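PDB 2HR2: DUF3856 domain-containing protein from Chlorobium tepidum, which is of unknown function but folds as an alpha-alpha superhelix of the TPR-like kind, a scaffold that in relatives commonly mediates protein-protein interaction. Local coordinates for residues Y27-A31 and E65-L70; A14-A18 and N33-A37; V105-L110 and E124-V128; A11-L15 and F55-C59. All blocks are in the same frame, centred on the assembly; numbering follows the deposited sequence. Where two conformers were deposited one is given.

Contact 1: residues Y27-A31 and E65-L70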
loop_
_atom_site.group_PDB
_atom_site.type_symbol
_atom_site.label_atom_id
_atom_site.label_comp_id
_atom_site.label_asym_id
_atom_site.label_seq_id
_atom_site.Cartn_x
_atom_site.Cartn_y
_atom_site.Cartn_z
ATOM N N TYR A 27 1.452 8.263 -10.935
ATOM C CA TYR A 27 2.153 7.931 -9.696
ATOM C C TYR A 27 2.836 9.109 -9.001
ATOM O O TYR A 27 2.865 9.160 -7.771
ATOM C CB TYR A 27 3.151 6.796 -9.932
ATOM C CG TYR A 27 2.511 5.542 -10.483
ATOM C CD1 TYR A 27 1.440 4.942 -9.828
ATOM C CD2 TYR A 27 2.996 4.935 -11.636
ATOM C CE1 TYR A 27 0.843 3.791 -10.320
ATOM C CE2 TYR A 27 2.412 3.774 -12.133
ATOM C CZ TYR A 27 1.333 3.207 -11.468
ATOM O OH TYR A 27 0.744 2.059 -11.940
ATOM N N ASP A 28 3.386 10.041 -9.775
ATOM C CA ASP A 28 4.016 11.239 -9.214
ATOM C C ASP A 28 3.012 12.029 -8.373
ATOM O O ASP A 28 3.304 12.425 -7.246
ATOM C CB ASP A 28 4.539 12.172 -10.320
ATOM C CG ASP A 28 5.763 11.620 -11.050
ATOM O OD1 ASP A 28 6.703 11.142 -10.386
ATOM O OD2 ASP A 28 5.807 11.705 -12.296
ATOM N N GLU A 29 1.822 12.243 -8.929
ATOM C CA GLU A 29 0.768 13.001 -8.243
ATOM C C GLU A 29 0.220 12.226 -7.055
ATOM O O GLU A 29 -0.051 12.802 -6.007
ATOM C CB GLU A 29 -0.394 13.372 -9.179
ATOM C CG GLU A 29 -0.073 14.403 -10.267
ATOM C CD GLU A 29 0.808 13.853 -11.395
ATOM O OE1 GLU A 29 1.142 12.643 -11.365
ATOM O OE2 GLU A 29 1.167 14.631 -12.312
ATOM N N ALA A 30 0.056 10.920 -7.232
ATOM C CA ALA A 30 -0.457 10.058 -6.180
ATOM C C ALA A 30 0.453 10.059 -4.956
ATOM O O ALA A 30 -0.022 10.121 -3.820
ATOM C CB ALA A 30 -0.628 8.637 -6.705
ATOM N N ALA A 31 1.758 9.983 -5.189
ATOM C CA ALA A 31 2.725 9.991 -4.100
ATOM C C ALA A 31 2.637 11.303 -3.335
ATOM O O ALA A 31 2.611 11.305 -2.110
ATOM C CB ALA A 31 4.125 9.782 -4.627
ATOM N N GLU A 65 2.635 1.827 -3.358
ATOM C CA GLU A 65 2.210 1.457 -4.709
ATOM C C GLU A 65 2.696 2.480 -5.734
ATOM O O GLU A 65 3.158 2.107 -6.811
ATOM C CB GLU A 65 0.681 1.331 -4.792
ATOM C CG GLU A 65 0.159 1.028 -6.204
ATOM C CD GLU A 65 -1.367 0.876 -6.294
ATOM O OE1 GLU A 65 -2.047 0.754 -5.239
ATOM O OE2 GLU A 65 -1.878 0.873 -7.440
ATOM N N ALA A 66 2.573 3.764 -5.402
ATOM C CA ALA A 66 3.003 4.834 -6.302
ATOM C C ALA A 66 4.512 4.802 -6.527
ATOM O O ALA A 66 4.978 4.886 -7.662
ATOM C CB ALA A 66 2.589 6.186 -5.756
ATOM N N LEU A 67 5.266 4.679 -5.440
ATOM C CA LEU A 67 6.722 4.639 -5.512
ATOM C C LEU A 67 7.226 3.407 -6.266
ATOM O O LEU A 67 8.250 3.471 -6.958
ATOM C CB LEU A 67 7.320 4.692 -4.108
ATOM C CG LEU A 67 7.120 6.027 -3.383
ATOM C CD1 LEU A 67 7.446 5.889 -1.907
ATOM C CD2 LEU A 67 7.950 7.138 -4.019
ATOM N N ALA A 68 6.519 2.289 -6.119
ATOM C CA ALA A 68 6.858 1.069 -6.844
ATOM C C ALA A 68 6.655 1.316 -8.332
ATOM O O ALA A 68 7.475 0.903 -9.152
ATOM C CB ALA A 68 5.983 -0.088 -6.377
ATOM N N GLY A 69 5.559 1.997 -8.664
ATOM C CA GLY A 69 5.239 2.359 -10.042
ATOM C C GLY A 69 6.306 3.237 -10.677
ATOM O O GLY A 69 6.618 3.086 -11.863
ATOM N N LEU A 70 6.875 4.146 -9.887
ATOM C CA LEU A 70 7.939 5.031 -10.358
ATOM C C LEU A 70 9.318 4.362 -10.331
ATOM O O LEU A 70 10.297 4.952 -10.775
ATOM C CB LEU A 70 7.973 6.306 -9.515
ATOM C CG LEU A 70 6.729 7.195 -9.580
ATOM C CD1 LEU A 70 6.771 8.249 -8.482
ATOM C CD2 LEU A 70 6.579 7.842 -10.950
#

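Contact 2: residues A14-A18 and N33-A37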
loop_
_atom_site.group_PDB
_atom_site.type_symbol
_atom_site.label_atom_id
_atom_site.label_comp_id
_atom_site.label_asym_id
_atom_site.label_seq_id
_atom_site.Cartn_x
_atom_site.Cartn_y
_atom_site.Cartn_z
ATOM N N ALA A 14 -7.653 14.334 0.020
ATOM C CA ALA A 14 -6.305 14.174 -0.504
ATOM C C ALA A 14 -6.038 12.698 -0.799
ATOM O O ALA A 14 -5.477 12.372 -1.846
ATOM C CB ALA A 14 -5.278 14.719 0.477
ATOM N N LEU A 15 -6.450 11.817 0.117
ATOM C CA LEU A 15 -6.258 10.378 -0.065
ATOM C C LEU A 15 -7.140 9.836 -1.190
ATOM O O LEU A 15 -6.684 8.991 -1.955
ATOM C CB LEU A 15 -6.506 9.602 1.230
ATOM C CG LEU A 15 -6.187 8.098 1.179
ATOM C CD1 LEU A 15 -4.717 7.850 0.885
ATOM C CD2 LEU A 15 -6.569 7.427 2.487
ATOM N N SER A 16 -8.389 10.294 -1.292
ATOM C CA SER A 16 -9.262 9.844 -2.375
ATOM C C SER A 16 -8.674 10.235 -3.726
ATOM O O SER A 16 -8.701 9.442 -4.657
ATOM C CB SER A 16 -10.676 10.406 -2.231
ATOM O OG SER A 16 -11.345 9.822 -1.127
ATOM N N ASP A 17 -8.146 11.458 -3.825
ATOM C CA ASP A 17 -7.509 11.924 -5.059
ATOM C C ASP A 17 -6.334 11.013 -5.413
ATOM O O ASP A 17 -6.188 10.601 -6.568
ATOM C CB ASP A 17 -7.018 13.380 -4.938
ATOM C CG ASP A 17 -8.158 14.406 -4.947
ATOM O OD1 ASP A 17 -9.315 14.003 -5.172
ATOM O OD2 ASP A 17 -7.893 15.617 -4.734
ATOM N N ALA A 18 -5.513 10.695 -4.417
ATOM C CA ALA A 18 -4.361 9.814 -4.613
ATOM C C ALA A 18 -4.783 8.448 -5.131
ATOM O O ALA A 18 -4.163 7.912 -6.041
ATOM C CB ALA A 18 -3.585 9.658 -3.322
ATOM N N ASN A 33 0.072 13.403 -3.136
ATOM C CA ASN A 33 -1.197 13.465 -2.396
ATOM C C ASN A 33 -1.250 12.570 -1.156
ATOM O O ASN A 33 -1.925 12.916 -0.189
ATOM C CB ASN A 33 -2.393 13.168 -3.304
ATOM C CG ASN A 33 -2.817 14.364 -4.126
ATOM O OD1 ASN A 33 -2.700 15.502 -3.692
ATOM N ND2 ASN A 33 -3.348 14.105 -5.308
ATOM N N CYS A 34 -0.570 11.425 -1.186
ATOM C CA CYS A 34 -0.493 10.558 -0.007
ATOM C C CYS A 34 0.285 11.233 1.109
ATOM O O CYS A 34 -0.128 11.192 2.266
ATOM C CB CYS A 34 0.183 9.233 -0.330
ATOM S SG CYS A 34 -0.784 8.166 -1.386
ATOM N N ARG A 35 1.419 11.835 0.765
ATOM C CA ARG A 35 2.223 12.551 1.743
ATOM C C ARG A 35 1.438 13.752 2.264
ATOM O O ARG A 35 1.457 14.041 3.462
ATOM C CB ARG A 35 3.538 13.035 1.143
ATOM C CG ARG A 35 4.466 11.963 0.585
ATOM C CD ARG A 35 5.749 12.628 0.102
ATOM N NE ARG A 35 6.417 11.935 -1.002
ATOM C CZ ARG A 35 7.251 10.902 -0.893
ATOM N NH1 ARG A 35 7.528 10.352 0.286
ATOM N NH2 ARG A 35 7.802 10.393 -1.990
ATOM N N ARG A 36 0.742 14.444 1.362
ATOM C CA ARG A 36 -0.052 15.611 1.741
ATOM C C ARG A 36 -1.186 15.219 2.690
ATOM O O ARG A 36 -1.477 15.942 3.638
ATOM C CB ARG A 36 -0.606 16.325 0.506
ATOM C CG ARG A 36 -1.287 17.652 0.835
ATOM C CD ARG A 36 -1.549 18.505 -0.405
ATOM N NE ARG A 36 -2.545 17.928 -1.306
ATOM C CZ ARG A 36 -3.865 17.984 -1.128
ATOM N NH1 ARG A 36 -4.394 18.568 -0.062
ATOM N NH2 ARG A 36 -4.674 17.427 -2.020
ATOM N N ALA A 37 -1.808 14.071 2.436
ATOM C CA ALA A 37 -2.892 13.578 3.282
ATOM C C ALA A 37 -2.420 13.341 4.717
ATOM O O ALA A 37 -3.135 13.665 5.664
ATOM C CB ALA A 37 -3.488 12.305 2.707
#

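Contact 3: residues V105-L110 and E124-V128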
loop_
_atom_site.group_PDB
_atom_site.type_symbol
_atom_site.label_atom_id
_atom_site.label_comp_id
_atom_site.label_asym_id
_atom_site.label_seq_id
_atom_site.Cartn_x
_atom_site.Cartn_y
_atom_site.Cartn_z
ATOM N N VAL A 105 1.788 -5.746 0.683
ATOM C CA VAL A 105 2.621 -6.947 0.593
ATOM C C VAL A 105 3.170 -7.069 -0.831
ATOM O O VAL A 105 4.334 -7.415 -1.025
ATOM C CB VAL A 105 1.824 -8.216 1.004
ATOM C CG1 VAL A 105 2.643 -9.483 0.832
ATOM C CG2 VAL A 105 1.374 -8.115 2.445
ATOM N N TYR A 106 2.324 -6.771 -1.815
ATOM C CA TYR A 106 2.709 -6.809 -3.218
ATOM C C TYR A 106 3.761 -5.750 -3.514
ATOM O O TYR A 106 4.754 -6.041 -4.173
ATOM C CB TYR A 106 1.474 -6.614 -4.087
ATOM C CG TYR A 106 1.724 -6.687 -5.573
ATOM C CD1 TYR A 106 2.126 -7.878 -6.170
ATOM C CD2 TYR A 106 1.508 -5.582 -6.387
ATOM C CE1 TYR A 106 2.337 -7.956 -7.536
ATOM C CE2 TYR A 106 1.720 -5.652 -7.743
ATOM C CZ TYR A 106 2.132 -6.839 -8.317
ATOM O OH TYR A 106 2.327 -6.902 -9.677
ATOM N N SER A 107 3.550 -4.533 -3.016
ATOM C CA SER A 107 4.526 -3.454 -3.178
ATOM C C SER A 107 5.880 -3.844 -2.580
ATOM O O SER A 107 6.927 -3.564 -3.167
ATOM C CB SER A 107 4.032 -2.161 -2.511
ATOM O OG SER A 107 2.889 -1.622 -3.154
ATOM N N ARG A 108 5.852 -4.488 -1.414
ATOM C CA ARG A 108 7.072 -4.921 -0.755
ATOM C C ARG A 108 7.817 -5.938 -1.605
ATOM O O ARG A 108 9.041 -5.880 -1.710
ATOM C CB ARG A 108 6.771 -5.514 0.620
ATOM C CG ARG A 108 8.025 -5.901 1.382
ATOM C CD ARG A 108 7.763 -6.110 2.852
ATOM N NE ARG A 108 9.029 -6.145 3.581
ATOM C CZ ARG A 108 9.782 -7.224 3.749
ATOM N NH1 ARG A 108 9.440 -8.398 3.237
ATOM N NH2 ARG A 108 10.908 -7.115 4.429
ATOM N N ALA A 109 7.075 -6.868 -2.204
ATOM C CA ALA A 109 7.675 -7.877 -3.072
ATOM C C ALA A 109 8.337 -7.218 -4.282
ATOM O O ALA A 109 9.478 -7.538 -4.612
ATOM C CB ALA A 109 6.631 -8.879 -3.519
ATOM N N LEU A 110 7.623 -6.291 -4.926
ATOM C CA LEU A 110 8.158 -5.565 -6.081
ATOM C C LEU A 110 9.389 -4.745 -5.712
ATOM O O LEU A 110 10.332 -4.664 -6.494
ATOM C CB LEU A 110 7.114 -4.623 -6.684
ATOM C CG LEU A 110 5.850 -5.194 -7.330
ATOM C CD1 LEU A 110 4.925 -4.055 -7.756
ATOM C CD2 LEU A 110 6.184 -6.098 -8.510
ATOM N N GLU A 124 7.538 -13.303 -0.388
ATOM C CA GLU A 124 6.504 -12.258 -0.370
ATOM C C GLU A 124 5.535 -12.417 -1.533
ATOM O O GLU A 124 4.339 -12.200 -1.356
ATOM C CB GLU A 124 7.108 -10.856 -0.354
ATOM C CG GLU A 124 7.663 -10.471 1.006
ATOM C CD GLU A 124 6.579 -10.103 2.027
ATOM O OE1 GLU A 124 5.714 -9.268 1.704
ATOM O OE2 GLU A 124 6.618 -10.607 3.167
ATOM N N PHE A 125 6.042 -12.780 -2.715
ATOM C CA PHE A 125 5.162 -13.041 -3.865
ATOM C C PHE A 125 4.248 -14.234 -3.586
ATOM O O PHE A 125 3.090 -14.230 -3.994
ATOM C CB PHE A 125 5.939 -13.286 -5.162
ATOM C CG PHE A 125 6.469 -12.037 -5.807
ATOM C CD1 PHE A 125 5.600 -11.095 -6.332
ATOM C CD2 PHE A 125 7.833 -11.828 -5.939
ATOM C CE1 PHE A 125 6.077 -9.946 -6.949
ATOM C CE2 PHE A 125 8.318 -10.682 -6.562
ATOM C CZ PHE A 125 7.437 -9.741 -7.065
ATOM N N LYS A 126 4.775 -15.252 -2.905
ATOM C CA LYS A 126 3.977 -16.413 -2.515
ATOM C C LYS A 126 2.880 -15.970 -1.541
ATOM O O LYS A 126 1.741 -16.420 -1.642
ATOM C CB LYS A 126 4.851 -17.497 -1.867
ATOM C CG LYS A 126 4.154 -18.847 -1.653
ATOM C CD LYS A 126 5.061 -19.879 -0.950
ATOM N N LYS A 127 3.232 -15.080 -0.609
ATOM C CA LYS A 127 2.296 -14.564 0.396
ATOM C C LYS A 127 1.144 -13.798 -0.256
ATOM O O LYS A 127 0.014 -13.865 0.223
ATOM C CB LYS A 127 3.047 -13.668 1.404
ATOM C CG LYS A 127 2.229 -13.113 2.580
ATOM C CD LYS A 127 1.842 -14.176 3.607
ATOM C CE LYS A 127 1.015 -13.564 4.745
ATOM N NZ LYS A 127 0.607 -14.563 5.773
ATOM N N VAL A 128 1.433 -13.072 -1.339
ATOM C CA VAL A 128 0.399 -12.333 -2.063
ATOM C C VAL A 128 -0.646 -13.309 -2.600
ATOM O O VAL A 128 -1.845 -13.088 -2.432
ATOM C CB VAL A 128 0.976 -11.476 -3.226
ATOM C CG1 VAL A 128 -0.140 -10.889 -4.077
ATOM C CG2 VAL A 128 1.843 -10.350 -2.693
#

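Contact 4: residues A11-L15 and F55-C59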
loop_
_atom_site.group_PDB
_atom_site.type_symbol
_atom_site.label_atom_id
_atom_site.label_comp_id
_atom_site.label_asym_id
_atom_site.label_seq_id
_atom_site.Cartn_x
_atom_site.Cartn_y
_atom_site.Cartn_z
ATOM N N ALA A 11 -7.839 15.815 4.576
ATOM C CA ALA A 11 -7.028 14.600 4.519
ATOM C C ALA A 11 -7.732 13.499 3.734
ATOM O O ALA A 11 -7.107 12.833 2.916
ATOM C CB ALA A 11 -6.692 14.119 5.925
ATOM N N TYR A 12 -9.023 13.305 3.994
ATOM C CA TYR A 12 -9.816 12.308 3.260
ATOM C C TYR A 12 -9.848 12.581 1.757
ATOM O O TYR A 12 -9.674 11.662 0.967
ATOM C CB TYR A 12 -11.245 12.181 3.816
ATOM C CG TYR A 12 -11.426 11.042 4.797
ATOM C CD1 TYR A 12 -10.866 11.081 6.067
ATOM C CD2 TYR A 12 -12.174 9.922 4.447
ATOM C CE1 TYR A 12 -11.037 10.029 6.962
ATOM C CE2 TYR A 12 -12.350 8.869 5.329
ATOM C CZ TYR A 12 -11.782 8.926 6.585
ATOM O OH TYR A 12 -11.965 7.875 7.454
ATOM N N LEU A 13 -10.052 13.836 1.364
ATOM C CA LEU A 13 -10.089 14.185 -0.057
ATOM C C LEU A 13 -8.720 14.040 -0.720
ATOM O O LEU A 13 -8.638 13.669 -1.890
ATOM C CB LEU A 13 -10.647 15.592 -0.268
ATOM C CG LEU A 13 -12.116 15.775 0.121
ATOM C CD1 LEU A 13 -12.536 17.235 -0.006
ATOM C CD2 LEU A 13 -13.019 14.893 -0.717
ATOM N N ALA A 14 -7.653 14.334 0.020
ATOM C CA ALA A 14 -6.305 14.174 -0.504
ATOM C C ALA A 14 -6.038 12.698 -0.799
ATOM O O ALA A 14 -5.477 12.372 -1.846
ATOM C CB ALA A 14 -5.278 14.719 0.477
ATOM N N LEU A 15 -6.450 11.817 0.117
ATOM C CA LEU A 15 -6.258 10.378 -0.065
ATOM C C LEU A 15 -7.140 9.836 -1.190
ATOM O O LEU A 15 -6.684 8.991 -1.955
ATOM C CB LEU A 15 -6.506 9.602 1.230
ATOM C CG LEU A 15 -6.187 8.098 1.179
ATOM C CD1 LEU A 15 -4.717 7.850 0.885
ATOM C CD2 LEU A 15 -6.569 7.427 2.487
ATOM N N PHE A 55 -5.430 5.429 9.276
ATOM C CA PHE A 55 -5.324 6.385 8.188
ATOM C C PHE A 55 -3.900 6.456 7.640
ATOM O O PHE A 55 -3.708 6.471 6.424
ATOM C CB PHE A 55 -5.792 7.764 8.634
ATOM C CG PHE A 55 -5.862 8.762 7.521
ATOM C CD1 PHE A 55 -6.943 8.770 6.655
ATOM C CD2 PHE A 55 -4.852 9.691 7.335
ATOM C CE1 PHE A 55 -7.017 9.682 5.627
ATOM C CE2 PHE A 55 -4.919 10.613 6.305
ATOM C CZ PHE A 55 -6.001 10.608 5.450
ATOM N N ASP A 56 -2.909 6.504 8.526
ATOM C CA ASP A 56 -1.507 6.525 8.099
ATOM C C ASP A 56 -1.137 5.234 7.349
ATOM O O ASP A 56 -0.368 5.271 6.379
ATOM C CB ASP A 56 -0.560 6.766 9.288
ATOM C CG ASP A 56 -0.640 8.195 9.837
ATOM O OD1 ASP A 56 -1.027 9.119 9.092
ATOM O OD2 ASP A 56 -0.300 8.400 11.020
ATOM N N ALA A 57 -1.697 4.106 7.781
ATOM C CA ALA A 57 -1.454 2.831 7.108
ATOM C C ALA A 57 -1.971 2.853 5.672
ATOM O O ALA A 57 -1.303 2.375 4.758
ATOM C CB ALA A 57 -2.107 1.695 7.877
ATOM N N PHE A 58 -3.159 3.416 5.485
ATOM C CA PHE A 58 -3.779 3.511 4.170
ATOM C C PHE A 58 -2.933 4.409 3.269
ATOM O O PHE A 58 -2.709 4.087 2.104
ATOM C CB PHE A 58 -5.196 4.075 4.302
ATOM C CG PHE A 58 -6.213 3.105 4.871
ATOM C CD1 PHE A 58 -5.860 2.075 5.747
ATOM C CD2 PHE A 58 -7.561 3.290 4.586
ATOM C CE1 PHE A 58 -6.820 1.225 6.274
ATOM C CE2 PHE A 58 -8.527 2.445 5.112
ATOM C CZ PHE A 58 -8.155 1.410 5.958
ATOM N N CYS A 59 -2.456 5.526 3.818
ATOM C CA CYS A 59 -1.607 6.453 3.072
ATOM C C CYS A 59 -0.286 5.801 2.667
ATOM O O CYS A 59 0.166 5.969 1.527
ATOM C CB CYS A 59 -1.322 7.715 3.895
ATOM S SG CYS A 59 -2.764 8.739 4.238
#

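Contact 1: residues Y27-A31 and E65-L70
With CG of Tyr-27 anti to its own carbonyl carbon (chi1 -58°) and CG of Leu-70 set the same way, the CB of the tyrosine meets the branch point of the leucine: Tyr-27 CB lies 3.6 Å from Leu-70 CG. The tyrosine ring then reaches across the end turn of segment 65-70 and lays one face against Gly-69, whose CA stands 4.0 Å from the centroid of the Tyr-27 ring and 22° off its normal, a CH-pi contact displaced toward the rim. The pairing joins the start of helix 27-41 to the end of helix 52-69, antiparallel at 149° with axes 8.5 Å apart, within the alpha-alpha superhelix of this TPR-clan protein. Such closeness rests on small residues: Ala-66 CB is 4.2 Å from Ala-30 CB and 4.1 Å from Ala-31 CB, while Leu-22 of helix 4-24 touches both Ala-30 and Ala-66. An alanine in place of Tyr-27 would probably leave the CA of Gly-69 without its aromatic cover and open a gap beside Gly-69. At the exposed margin, Asp-28 OD1 rests 3.4 Å from Leu-70 CD2, a carboxylate oxygen against a methyl.

Contact 2: residues A14-A18 and N33-A37
Ala-14 CB and Ala-37 CB point at each other and stop 3.7 Å apart, the first of several apolar contacts between small side chains. A turn along, Ala-18 CB lies 3.7 Å from Cys-34 SG and equally close to the CB of Asn-33. Ala-37 CB also reaches Leu-15, whose CB is 4.3 Å away. These short side chains accompany an axis separation of 8.1 Å at 164°, which makes helices 4-24 and 27-41 a nearly antiparallel pair, adjacent in the chain: the helical hairpin from which TPR-like superhelices are built. Cys-59 of helix 52-69 packs on Ala-37 from beyond the pair.

The polar groups gather along one margin. Arg-36, its chain bent at chi3 (67°), turns its guanidinium back over helix 4-24, so that Ala-14 CB sits 3.6 Å above the guanidinium plane, toward the rim. Its rotation is steadied from within its own helix: Arg-36 NH2 donates to Asn-33 OD1 at 3.2 Å, from above the amide plane and not on a lone pair, and NE adds a weak bond to the same oxygen. The other end of that amide, Asn-33 ND2, bonds to Gln-21 OE1.

Charge plays a looser part. Asp-17 OD2 is 4.6 Å from Arg-36 NH2, beyond a salt bridge, whereas Asp-17 OD1 is paired with Arg-20 on its own helix.

Contact 3: residues V105-L110 and E124-V128
Ring contacts centre on Phe-125, which spreads one face over Ala-109. The Ala-109 CB stands 3.6 Å from the Phe-125 centroid, only 8° off the normal, a CH-pi contact over the middle of the ring. At the edge of the same ring, Tyr-106 CE1 comes within 4.3 Å of Phe-125 CE1, and Leu-110 CD2 is 4.1 Å from Phe-125 CZ. A serine in place of Phe-125 would probably leave the Ala-109 methyl uncovered and open a gap that Tyr-106 and Leu-110 now border.

Aliphatic packing continues with the valines. Placed by a first torsion that sets it anti to the backbone N, Val-105 CG1 lies 3.7 Å from Val-128 CG2, the two valines lying alongside and pointing opposite ways.

The ionic contact lies to one side of these. Arg-108 extends from CG to NE and brings NH1 to 3.6 Å from Glu-124 OE2, a salt bridge whose guanidinium and carboxylate planes stand 80° apart. The stronger polar partner of Arg-108 is Asp-81 of helix 73-90, which forms a salt bridge with NE.

Helices 97-114 and 118-134 thus pair antiparallel (154°, axes 8.7 Å apart), an apolar seam with a charged flank. Lying between Asp-81 and Glu-124, the arginine probably offsets both acids and ties this pair to helix 73-90.

Contact 4: residues A11-L15 and F55-C59
Phe-55 reaches across to helix 4-24 and ends against Ala-11. From CB, its ring extends with CG anti to the backbone N (chi1 -173°), which sends the far atoms between Ala-11, Tyr-12 and Leu-15. On one side of the ring, CE1 of Phe-55 lies 3.9 Å from Leu-15 CD2 and 4.1 Å from Tyr-12 CD1. On the other, CE2 approaches Ala-11 CB. At the tip, Phe-55 CZ is 3.6 Å from that same CB, while the Ala-11 carbonyl O meets the ring edge in its plane, 3.5 Å from CZ. The oxygen itself accepts the backbone N-H of Leu-15, one turn on. Tyr-12 and Phe-55 do not stack squarely: their planes are 27° apart, but the centroids are 5.7 Å apart and the rings barely overlap.

Leu-15 supplies the second anchor: besides Phe-55, its CD2 packs on Phe-58 CB, roughly perpendicular to that side chain, and Leu-15 CD1 lies 4.0 Å from Cys-59 SG.

These long side chains bridge axes 11.5 Å apart, running nearly parallel at 22°. Helices 4-24 and 52-69 are separated in sequence by helix 27-41, whose Met-38 is touched by Cys-59. Phe-50 adds an edge-to-face ring to Phe-55, and farther along the superhelix Phe-58 packs on Glu-97 and Leu-100 of helix 97-114.

Overall arrangement
Contacts 2 and 4 are buried and share Ala-14 and Leu-15 of helix 4-24; their centres are 6 Å apart, and Ala-37 O of contact 2 meets Phe-55 CE2 of contact 4. Contact 1 uses helices 27-41 and 52-69, so these three contacts link the first three helices pairwise. Contact 3, about 22 Å centre to centre from contact 4 and across the chain's centre, joins helices 97-114 and 118-134. Contacts 1 and 3 are partly buried. The antiparallel pairs, 1 to 3, bring axes within 9 Å with alanines or glycine, contact 3 adding Phe-125 and valines, whereas nearly parallel contact 4 spans its wider gap with Phe-55 and Leu-15. Only contact 3 has a cross-helix salt bridge.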